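Local coordinates for cAMP-dependent protein kinase regulatory subunit (Saccharomyces cerevisiae, PDB 6XQK) that binds and inhibits the kinase catalytic subunits until cAMP releases them, and self-associates through its N-terminal docking and dimerization domain, at the interface of chains A and B. Sequence-based numbering; all coordinates share one arbitrary frame. Chains: chain A/B, cAMP-dependent protein kinase regulatory subunit.

The interface of chains A and B. Residues chain A 10, 13-14, 37, 40; chain B 29-30, 33.
B:Phe29 pushes its ring from the start of its helix against one helix of chain A, and A:Glu13 receives it with the apolar root of its side chain. CG of B:Phe29 lies trans to the backbone N (chi1 -178°), which carries the ring out to the partner chain. Followed from CB, A:Glu13 first meets the ring, CB lying 3.5 Å from CD1 of B:Phe29. CG swings away, and the bend at chi2 (-79°) turns the carboxylate toward the second helix of chain A. There CD of A:Glu13 comes within 3.9 Å of CD2 of B:Leu30, and OE1 and OE2 each use a syn lone pair for A:Arg40, which grips them side-on. NE of A:Arg40 bonds OE1 nearly in the guanidinium plane, and NH2 of A:Arg40 makes the salt bridge to OE2 of A:Glu13 at 2.8 Å. Glutamate suits this place because its methylenes pack while its end ties two helices of one chain together. With an alanine here the carboxylate is gone, which would probably leave the A:Arg40 guanidinium without its mate and uncover one flank of B:Leu30. That branched leucine lays CD1 over one guanidinium face, toward the rim, with CD2 3.5 Å from CB of A:Arg40 and at the edge of the A:Phe37 ring. Small B:Ser33 can come close over that ring, its CB 3.5 Å above the centre, while its OG bonds back to the carbonyl O of B:Phe29, 2.8 Å away. Small A:Ser10 sets its backbone O over one face of B:Phe29, and CB of A:Leu14 nears CZ. The patch lies where the start of helix 29-48 of chain B slots between helices 8-24 and 29-49 of chain A, and two-fold symmetry repeats it with the chains exchanged.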
ATOM      1  N   SER A  10      12.906  -8.534  12.791  1.00 30.46           N
ATOM      2  CA  SER A  10      12.340  -7.189  12.885  1.00 29.76           C
ATOM      3  C   SER A  10      13.440  -6.112  12.897  1.00 28.86           C
ATOM      4  O   SER A  10      13.317  -5.099  12.211  1.00 28.90           O
ATOM      5  CB  SER A  10      11.466  -7.073  14.126  1.00 30.81           C
ATOM      6  OG  SER A  10      10.396  -7.997  14.045  1.00 33.39           O
ATOM      7  N   GLU A  13      14.858  -5.910   9.268  1.00 23.17           N
ATOM      8  CA  GLU A  13      13.979  -5.160   8.372  1.00 23.27           C
ATOM      9  C   GLU A  13      13.943  -3.660   8.701  1.00 23.22           C
ATOM     10  O   GLU A  13      13.829  -2.823   7.800  1.00 23.49           O
ATOM     11  CB  GLU A  13      12.557  -5.728   8.393  1.00 24.94           C
ATOM     12  CG  GLU A  13      12.438  -7.100   7.791  1.00 28.28           C
ATOM     13  CD  GLU A  13      12.415  -7.163   6.272  1.00 32.50           C
ATOM     14  OE1 GLU A  13      12.571  -6.125   5.585  1.00 30.63           O
ATOM     15  OE2 GLU A  13      12.227  -8.292   5.768  1.00 34.59           O
ATOM     16  N   LEU A  14      14.046  -3.329   9.984  1.00 22.88           N
ATOM     17  CA  LEU A  14      14.075  -1.940  10.416  1.00 23.30           C
ATOM     18  C   LEU A  14      15.400  -1.296  10.020  1.00 23.15           C
ATOM     19  O   LEU A  14      15.407  -0.160   9.568  1.00 23.61           O
ATOM     20  CB  LEU A  14      13.844  -1.843  11.926  1.00 23.76           C
ATOM     21  CG  LEU A  14      13.754  -0.446  12.483  1.00 25.27           C
ATOM     22  CD1 LEU A  14      12.590   0.313  11.891  1.00 25.51           C
ATOM     23  CD2 LEU A  14      13.630  -0.479  13.989  1.00 25.46           C
ATOM     24  N   PHE A  37       7.674  -0.467   1.861  1.00 16.84           N
ATOM     25  CA  PHE A  37       7.067  -1.604   2.545  1.00 16.22           C
ATOM     26  C   PHE A  37       6.124  -2.397   1.665  1.00 16.77           C
ATOM     27  O   PHE A  37       6.100  -3.635   1.746  1.00 17.12           O
ATOM     28  CB  PHE A  37       6.417  -1.164   3.852  1.00 15.11           C
ATOM     29  CG  PHE A  37       7.488  -0.940   4.898  1.00 14.95           C
ATOM     30  CD1 PHE A  37       8.302  -1.987   5.322  1.00 15.40           C
ATOM     31  CD2 PHE A  37       7.723   0.314   5.409  1.00 15.08           C
ATOM     32  CE1 PHE A  37       9.294  -1.781   6.270  1.00 15.86           C
ATOM     33  CE2 PHE A  37       8.725   0.516   6.357  1.00 16.07           C
ATOM     34  CZ  PHE A  37       9.510  -0.530   6.768  1.00 15.79           C
ATOM     35  N   ARG A  40       8.524  -4.464  -0.357  1.00 16.11           N
ATOM     36  CA  ARG A  40       9.077  -5.586   0.413  1.00 15.95           C
ATOM     37  C   ARG A  40       8.061  -6.735   0.491  1.00 16.04           C
ATOM     38  O   ARG A  40       8.433  -7.906   0.410  1.00 16.83           O
ATOM     39  CB  ARG A  40       9.476  -5.135   1.831  1.00 17.46           C
ATOM     40  CG  ARG A  40      10.758  -4.296   1.901  1.00 19.45           C
ATOM     41  CD  ARG A  40      12.009  -5.089   1.524  1.00 20.42           C
ATOM     42  NE  ARG A  40      12.251  -6.228   2.421  1.00 24.77           N
ATOM     43  CZ  ARG A  40      12.183  -7.519   2.061  1.00 27.28           C
ATOM     44  NH1 ARG A  40      11.896  -7.855   0.808  1.00 27.67           N
ATOM     45  NH2 ARG A  40      12.402  -8.477   2.953  1.00 25.65           N
TER
ATOM     46  N   PHE B  29       6.226  -8.107  10.639  1.00 16.33           N
ATOM     47  CA  PHE B  29       6.791  -6.770  10.561  1.00 16.40           C
ATOM     48  C   PHE B  29       6.428  -6.047   9.252  1.00 17.45           C
ATOM     49  O   PHE B  29       5.987  -4.903   9.302  1.00 18.07           O
ATOM     50  CB  PHE B  29       8.326  -6.810  10.774  1.00 16.35           C
ATOM     51  CG  PHE B  29       9.002  -5.449  10.759  1.00 17.08           C
ATOM     52  CD1 PHE B  29       9.410  -4.870   9.565  1.00 17.31           C
ATOM     53  CD2 PHE B  29       9.183  -4.729  11.933  1.00 17.84           C
ATOM     54  CE1 PHE B  29       9.967  -3.594   9.548  1.00 18.10           C
ATOM     55  CE2 PHE B  29       9.779  -3.468  11.914  1.00 18.29           C
ATOM     56  CZ  PHE B  29      10.157  -2.905  10.722  1.00 17.94           C
ATOM     57  N   LEU B  30       6.628  -6.701   8.091  1.00 17.32           N
ATOM     58  CA  LEU B  30       6.354  -6.085   6.802  1.00 17.44           C
ATOM     59  C   LEU B  30       4.907  -5.680   6.626  1.00 18.62           C
ATOM     60  O   LEU B  30       4.650  -4.575   6.113  1.00 18.74           O
ATOM     61  CB  LEU B  30       6.805  -6.989   5.630  1.00 16.48           C
ATOM     62  CG  LEU B  30       8.283  -7.103   5.391  1.00 16.63           C
ATOM     63  CD1 LEU B  30       8.543  -7.949   4.205  1.00 16.85           C
ATOM     64  CD2 LEU B  30       8.925  -5.734   5.187  1.00 17.34           C
ATOM     65  N   SER B  33       4.061  -2.746   8.971  1.00 17.51           N
ATOM     66  CA  SER B  33       4.691  -1.524   8.488  1.00 17.45           C
ATOM     67  C   SER B  33       4.009  -0.975   7.245  1.00 17.78           C
ATOM     68  O   SER B  33       3.789   0.226   7.161  1.00 17.89           O
ATOM     69  CB  SER B  33       6.174  -1.752   8.239  1.00 18.22           C
ATOM     70  OG  SER B  33       6.793  -2.256   9.408  1.00 19.92           O
TER